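Local coordinates for protein nitrite reductase (Hyphomicrobium denitrificans, PDB 2DV6) that probably catalyses the reduction of nitrite to nitric oxide at copper centres, a step of denitrification, with cytochrome c as the likely electron donor, at residues L413-L418 and H423-F428; A136-S141 and G330-L335. One frame throughout, in Å; residues are numbered along the deposited sequence.

Contact 1. Residues L413-L418 and H423-F428. With CU (copper (II) ion), chain L.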
ATOM      1  N   LEU A 413     -28.659  14.566  30.274  1.00 23.52           N
ATOM      2  CA  LEU A 413     -28.592  13.099  30.223  1.00 21.80           C
ATOM      3  C   LEU A 413     -27.359  12.670  29.408  1.00 21.00           C
ATOM      4  O   LEU A 413     -27.131  13.164  28.291  1.00 20.51           O
ATOM      5  CB  LEU A 413     -29.851  12.509  29.607  1.00 21.49           C
ATOM      6  CG  LEU A 413     -31.165  12.592  30.405  1.00 23.18           C
ATOM      7  CD1 LEU A 413     -31.602  14.079  30.684  1.00 21.47           C
ATOM      8  CD2 LEU A 413     -32.282  11.819  29.649  1.00 20.87           C
ATOM      9  N   VAL A 414     -26.554  11.785  29.993  1.00 19.58           N
ATOM     10  CA  VAL A 414     -25.329  11.290  29.345  1.00 18.78           C
ATOM     11  C   VAL A 414     -25.139   9.807  29.681  1.00 19.32           C
ATOM     12  O   VAL A 414     -25.655   9.339  30.705  1.00 19.38           O
ATOM     13  CB  VAL A 414     -24.048  12.071  29.765  1.00 17.67           C
ATOM     14  CG1 VAL A 414     -24.157  13.566  29.449  1.00 17.24           C
ATOM     15  CG2 VAL A 414     -23.693  11.872  31.232  1.00 17.94           C
ATOM     16  N   ASP A 415     -24.444   9.083  28.798  1.00 17.84           N
ATOM     17  CA  ASP A 415     -23.754   7.867  29.168  1.00 18.18           C
ATOM     18  C   ASP A 415     -22.389   8.409  29.597  1.00 18.15           C
ATOM     19  O   ASP A 415     -21.704   9.064  28.822  1.00 18.33           O
ATOM     20  CB  ASP A 415     -23.581   7.021  27.915  1.00 18.53           C
ATOM     21  CG  ASP A 415     -22.901   5.717  28.149  1.00 19.23           C
ATOM     22  OD1 ASP A 415     -22.175   5.549  29.167  1.00 22.13           O
ATOM     23  OD2 ASP A 415     -23.118   4.821  27.291  1.00 19.08           O
ATOM     24  N   HIS A 416     -21.984   8.142  30.830  1.00 18.84           N
ATOM     25  CA  HIS A 416     -20.761   8.740  31.317  1.00 18.54           C
ATOM     26  C   HIS A 416     -19.469   8.095  30.782  1.00 18.68           C
ATOM     27  O   HIS A 416     -18.371   8.427  31.252  1.00 19.11           O
ATOM     28  CB  HIS A 416     -20.778   8.778  32.839  1.00 19.51           C
ATOM     29  CG  HIS A 416     -20.054   9.956  33.397  1.00 23.88           C
ATOM     30  ND1 HIS A 416     -18.694  10.140  33.230  1.00 24.53           N
ATOM     31  CD2 HIS A 416     -20.493  11.017  34.114  1.00 24.09           C
ATOM     32  CE1 HIS A 416     -18.327  11.270  33.819  1.00 23.78           C
ATOM     33  NE2 HIS A 416     -19.398  11.808  34.371  1.00 26.19           N
ATOM     34  N   ALA A 417     -19.581   7.198  29.795  1.00 18.68           N
ATOM     35  CA  ALA A 417     -18.443   6.931  28.885  1.00 18.89           C
ATOM     36  C   ALA A 417     -18.393   8.110  27.927  1.00 18.73           C
ATOM     37  O   ALA A 417     -18.893   8.052  26.797  1.00 18.28           O
ATOM     38  CB  ALA A 417     -18.612   5.576  28.103  1.00 16.68           C
ATOM     39  N   LEU A 418     -17.803   9.199  28.397  1.00 18.98           N
ATOM     40  CA  LEU A 418     -18.007  10.519  27.786  1.00 18.92           C
ATOM     41  C   LEU A 418     -17.487  10.746  26.340  1.00 19.08           C
ATOM     42  O   LEU A 418     -17.856  11.718  25.681  1.00 19.00           O
ATOM     43  CB  LEU A 418     -17.475  11.554  28.778  1.00 20.17           C
ATOM     44  CG  LEU A 418     -18.510  12.336  29.627  1.00 21.97           C
ATOM     45  CD1 LEU A 418     -20.015  11.869  29.607  1.00 19.94           C
ATOM     46  CD2 LEU A 418     -18.032  12.681  30.987  1.00 21.65           C
ATOM     47  N   HIS A 423     -20.332  11.238  19.800  1.00 28.43           N
ATOM     48  CA  HIS A 423     -20.956  10.325  18.833  1.00 26.53           C
ATOM     49  C   HIS A 423     -22.482  10.454  18.852  1.00 25.39           C
ATOM     50  O   HIS A 423     -23.199   9.575  18.345  1.00 24.39           O
ATOM     51  CB  HIS A 423     -20.594   8.867  19.135  1.00 27.83           C
ATOM     52  CG  HIS A 423     -19.195   8.511  18.765  1.00 28.40           C
ATOM     53  ND1 HIS A 423     -18.845   8.091  17.502  1.00 27.31           N
ATOM     54  CD2 HIS A 423     -18.049   8.552  19.479  1.00 29.31           C
ATOM     55  CE1 HIS A 423     -17.543   7.883  17.449  1.00 28.84           C
ATOM     56  NE2 HIS A 423     -17.035   8.155  18.635  1.00 30.17           N
ATOM     57  N   GLY A 424     -22.964  11.532  19.463  1.00 24.08           N
ATOM     58  CA  GLY A 424     -24.375  11.903  19.391  1.00 21.98           C
ATOM     59  C   GLY A 424     -25.150  11.688  20.650  1.00 21.19           C
ATOM     60  O   GLY A 424     -26.379  11.937  20.674  1.00 22.10           O
ATOM     61  N   LEU A 425     -24.465  11.274  21.714  1.00 20.84           N
ATOM     62  CA  LEU A 425     -25.164  10.848  22.937  1.00 22.68           C
ATOM     63  C   LEU A 425     -25.283  11.904  24.049  1.00 23.21           C
ATOM     64  O   LEU A 425     -24.422  11.969  24.954  1.00 23.70           O
ATOM     65  CB  LEU A 425     -24.476   9.653  23.568  1.00 22.18           C
ATOM     66  CG  LEU A 425     -25.296   8.415  23.925  1.00 23.59           C
ATOM     67  CD1 LEU A 425     -24.721   7.647  25.109  1.00 19.83           C
ATOM     68  CD2 LEU A 425     -26.804   8.538  23.928  1.00 19.76           C
ATOM     69  N   VAL A 426     -26.388  12.636  24.046  1.00 22.59           N
ATOM     70  CA  VAL A 426     -26.583  13.759  24.973  1.00 22.63           C
ATOM     71  C   VAL A 426     -28.071  14.111  24.911  1.00 21.80           C
ATOM     72  O   VAL A 426     -28.643  14.087  23.853  1.00 21.63           O
ATOM     73  CB  VAL A 426     -25.639  14.977  24.610  1.00 23.11           C
ATOM     74  CG1 VAL A 426     -25.937  15.498  23.240  1.00 22.73           C
ATOM     75  CG2 VAL A 426     -25.687  16.112  25.658  1.00 23.08           C
ATOM     76  N   GLY A 427     -28.708  14.341  26.054  1.00 21.82           N
ATOM     77  CA  GLY A 427     -30.068  14.881  26.071  1.00 22.84           C
ATOM     78  C   GLY A 427     -30.175  15.985  27.112  1.00 24.32           C
ATOM     79  O   GLY A 427     -29.316  16.069  28.029  1.00 24.89           O
ATOM     80  N   PHE A 428     -31.218  16.816  26.979  1.00 23.95           N
ATOM     81  CA  PHE A 428     -31.472  17.931  27.901  1.00 23.84           C
ATOM     82  C   PHE A 428     -32.752  17.711  28.669  1.00 24.85           C
ATOM     83  O   PHE A 428     -33.765  17.245  28.104  1.00 24.23           O
ATOM     84  CB  PHE A 428     -31.565  19.278  27.165  1.00 23.58           C
ATOM     85  CG  PHE A 428     -30.266  19.735  26.527  1.00 23.43           C
ATOM     86  CD1 PHE A 428     -30.292  20.569  25.414  1.00 23.72           C
ATOM     87  CD2 PHE A 428     -29.029  19.296  27.001  1.00 23.45           C
ATOM     88  CE1 PHE A 428     -29.108  20.970  24.778  1.00 24.27           C
ATOM     89  CE2 PHE A 428     -27.832  19.698  26.373  1.00 23.92           C
ATOM     90  CZ  PHE A 428     -27.874  20.539  25.262  1.00 23.84           C
TER
HETATM   91 CU    CU L 501     -19.767  13.763  35.322  1.00 29.14          CU
HETATM   92  O   HOH W   1     -23.129  10.299  26.557  1.00 30.20           O
HETATM   93  O   HOH W   2     -21.124  14.678  33.344  1.00 52.00           O
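Leu413 and Gly427 face each other as an antiparallel hydrogen-bonded pair in the beta hairpin of strands 409-415 and 427-431, part of a cupredoxin-type domain. Backbone bonds make the pairing: Gly427 N donates to Leu413 O over 3.0 Å, and Leu413 N to Gly427 O over 2.8 Å, the second bent to 136° at the hydrogen. Leu413 O also takes a CA-H...O contact from Val426 CA at 3.4 Å. Farther along, a water bridges the two segments, accepting from Asp415 N at 2.9 Å and donating to Leu425 O at 2.7 Å.

Among the side chains, Leu425 packs on Phe326 and Phe328. Asp415 forms an Asx turn, its carboxylate swung away from the backbone N (chi1 -179°), which carries OD1 to Ala417 N at 3.1 Å, met from above the carboxylate plane. Ser363 N also binds OD1, while Gln296 and Arg420 hold OD2. Replacing Asp415 by alanine is likely to leave Arg420 without its charge partner, Gln296 without its acceptor and the turn untied. Just beyond, with His224 and His259 of the second subunit, His416 binds copper through NE2 at 2.2 Å, and a water is a further ligand, its O 2.6 Å from the metal.

Contact 2. Residues A136-S141 and G330-L335; sequences AEMKSS and GSVGSL
The start of helix 334-338 is approached here by the loop that joins strand 125-131 to strand 163-178, through Met138 set against Val332 and Gly333. Those two are the central residues of a type II beta turn running from Ser331 to Ser334, closed by a weak bond from Ser334 N to Ser331 O at 3.3 Å. The carbonyl of the central peptide is what the methionine meets: Met138 SD lies 3.3 Å from Val332 O, and its terminal CE is equally near that oxygen. The torsions explain this approach. The chain runs extended through chi2, then bends at chi3 (80°), which sets the methyl beside the carbonyl oxygen. CE thereby also comes to 4.4 Å from Val332 CG1, a loose apolar touch.

Gly333 offers the sulfur a bare backbone, with Met138 SD 4.2 Å from Gly333 CA; a CB built there would come into conflict with the sulfur, and the residue's positive phi independently suits glycine. Strand 163-178 forms the neighbouring wall: Met138 and Val332 both pack on Asp178, and the backbone of Val332 bonds to Leu177. The contact is plain packing, away from the copper sites, in which one thioether from an irregular linker rests against the central peptide of a type II turn whose third residue, Gly333, stands at the N-cap position of a short helix.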
ATOM      1  N   ALA A 136     -30.120  27.232  12.452  1.00 35.12           N
ATOM      2  CA  ALA A 136     -31.316  26.658  11.849  1.00 35.61           C
ATOM      3  C   ALA A 136     -31.634  25.252  12.420  1.00 35.99           C
ATOM      4  O   ALA A 136     -30.737  24.575  12.934  1.00 35.94           O
ATOM      5  CB  ALA A 136     -31.165  26.598  10.365  1.00 35.31           C
ATOM      6  N   GLU A 137     -32.902  24.838  12.361  1.00 36.09           N
ATOM      7  CA  GLU A 137     -33.288  23.509  12.865  1.00 35.91           C
ATOM      8  C   GLU A 137     -32.614  22.448  11.984  1.00 34.95           C
ATOM      9  O   GLU A 137     -32.278  22.717  10.796  1.00 34.08           O
ATOM     10  CB  GLU A 137     -34.818  23.308  12.881  1.00 37.49           C
ATOM     11  CG  GLU A 137     -35.633  24.253  13.780  1.00 41.11           C
ATOM     12  CD  GLU A 137     -35.246  24.260  15.294  1.00 45.13           C
ATOM     13  OE1 GLU A 137     -35.309  25.374  15.899  1.00 47.63           O
ATOM     14  OE2 GLU A 137     -34.896  23.190  15.889  1.00 45.73           O
ATOM     15  N   MET A 138     -32.357  21.274  12.564  1.00 33.77           N
ATOM     16  CA  MET A 138     -31.802  20.137  11.792  1.00 32.72           C
ATOM     17  C   MET A 138     -32.798  19.785  10.710  1.00 32.36           C
ATOM     18  O   MET A 138     -34.005  19.883  10.945  1.00 31.99           O
ATOM     19  CB  MET A 138     -31.618  18.918  12.680  1.00 33.37           C
ATOM     20  CG  MET A 138     -30.836  19.184  13.955  1.00 34.67           C
ATOM     21  SD  MET A 138     -30.715  17.687  14.937  1.00 36.93           S
ATOM     22  CE  MET A 138     -29.416  16.979  14.006  1.00 35.76           C
ATOM     23  N   LYS A 139     -32.317  19.383   9.532  1.00 31.29           N
ATOM     24  CA  LYS A 139     -33.222  18.961   8.457  1.00 32.22           C
ATOM     25  C   LYS A 139     -32.533  17.930   7.614  1.00 30.65           C
ATOM     26  O   LYS A 139     -31.307  17.834   7.623  1.00 31.58           O
ATOM     27  CB  LYS A 139     -33.627  20.137   7.554  1.00 33.28           C
ATOM     28  CG  LYS A 139     -32.416  20.781   6.843  1.00 37.16           C
ATOM     29  CD  LYS A 139     -32.860  21.752   5.719  1.00 40.07           C
ATOM     30  CE  LYS A 139     -31.662  22.399   5.017  1.00 41.64           C
ATOM     31  NZ  LYS A 139     -30.408  21.534   4.996  1.00 44.37           N
ATOM     32  N   SER A 140     -33.320  17.182   6.862  1.00 28.59           N
ATOM     33  CA  SER A 140     -32.807  16.120   6.018  1.00 27.50           C
ATOM     34  C   SER A 140     -33.959  15.646   5.152  1.00 26.64           C
ATOM     35  O   SER A 140     -35.080  16.059   5.341  1.00 26.24           O
ATOM     36  CB  SER A 140     -32.300  14.952   6.886  1.00 26.45           C
ATOM     37  OG  SER A 140     -33.395  14.249   7.435  1.00 23.97           O
ATOM     38  N   SER A 141     -33.682  14.747   4.225  1.00 27.52           N
ATOM     39  CA  SER A 141     -34.747  14.118   3.496  1.00 28.82           C
ATOM     40  C   SER A 141     -35.363  12.926   4.195  1.00 28.40           C
ATOM     41  O   SER A 141     -36.135  12.210   3.569  1.00 30.76           O
ATOM     42  CB  SER A 141     -34.242  13.663   2.127  1.00 29.87           C
ATOM     43  OG  SER A 141     -33.174  12.771   2.326  1.00 34.06           O
ATOM     44  N   GLY A 330     -33.337   7.555  19.153  1.00 19.99           N
ATOM     45  CA  GLY A 330     -33.359   7.420  17.698  1.00 19.32           C
ATOM     46  C   GLY A 330     -32.396   8.211  16.837  1.00 20.57           C
ATOM     47  O   GLY A 330     -32.055   7.783  15.735  1.00 20.62           O
ATOM     48  N   SER A 331     -31.924   9.368  17.314  1.00 20.17           N
ATOM     49  CA  SER A 331     -31.324  10.282  16.376  1.00 19.43           C
ATOM     50  C   SER A 331     -30.389  11.260  17.053  1.00 20.44           C
ATOM     51  O   SER A 331     -30.494  11.480  18.281  1.00 19.84           O
ATOM     52  CB  SER A 331     -32.449  11.082  15.724  1.00 19.33           C
ATOM     53  OG  SER A 331     -32.065  11.583  14.465  1.00 20.08           O
ATOM     54  N   VAL A 332     -29.509  11.878  16.263  1.00 19.44           N
ATOM     55  CA  VAL A 332     -28.683  12.948  16.802  1.00 20.04           C
ATOM     56  C   VAL A 332     -29.540  14.192  17.108  1.00 20.21           C
ATOM     57  O   VAL A 332     -30.280  14.642  16.241  1.00 20.15           O
ATOM     58  CB  VAL A 332     -27.493  13.305  15.878  1.00 19.77           C
ATOM     59  CG1 VAL A 332     -26.717  14.555  16.463  1.00 20.14           C
ATOM     60  CG2 VAL A 332     -26.530  12.097  15.753  1.00 17.78           C
ATOM     61  N   GLY A 333     -29.454  14.712  18.336  1.00 19.44           N
ATOM     62  CA  GLY A 333     -30.233  15.895  18.737  1.00 20.56           C
ATOM     63  C   GLY A 333     -31.682  15.601  19.108  1.00 21.74           C
ATOM     64  O   GLY A 333     -32.504  16.525  19.303  1.00 20.64           O
ATOM     65  N   SER A 334     -31.998  14.312  19.189  1.00 20.98           N
ATOM     66  CA  SER A 334     -33.324  13.861  19.525  1.00 22.20           C
ATOM     67  C   SER A 334     -33.842  14.530  20.811  1.00 22.34           C
ATOM     68  O   SER A 334     -34.933  15.128  20.813  1.00 20.88           O
ATOM     69  CB  SER A 334     -33.341  12.340  19.675  1.00 22.80           C
ATOM     70  OG  SER A 334     -34.625  11.907  20.115  1.00 25.11           O
ATOM     71  N   LEU A 335     -33.036  14.452  21.875  1.00 22.16           N
ATOM     72  CA  LEU A 335     -33.409  14.971  23.191  1.00 21.78           C
ATOM     73  C   LEU A 335     -32.752  16.306  23.580  1.00 22.73           C
ATOM     74  O   LEU A 335     -32.833  16.726  24.733  1.00 21.95           O
ATOM     75  CB  LEU A 335     -33.144  13.918  24.259  1.00 21.18           C
ATOM     76  CG  LEU A 335     -33.777  12.540  24.072  1.00 21.17           C
ATOM     77  CD1 LEU A 335     -33.525  11.663  25.340  1.00 19.22           C
ATOM     78  CD2 LEU A 335     -35.275  12.632  23.772  1.00 21.34           C
TER

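Overall arrangement
Followed from the N terminus, the chain first passes 136-141, in the loop beyond strand 125-131, and meets it again at 330-335, so contact 2 closes a long loop of 188 intervening residues that takes in strands 163-178 to 325-328. Contact 1 comes later and is local, closing the connection between strands 409-415 and 427-431; only four residues separate its two segments. The two loops lie in series, neither nested nor crossed, yet their centres are about 15 Å apart and they meet directly. Phe428 N lies 2.8 Å from Leu335 O, a probable hydrogen bond, while Gly427 packs on Leu335. Thus the linker, the helix start and the copper-bearing hairpin form one continuous series of contacts.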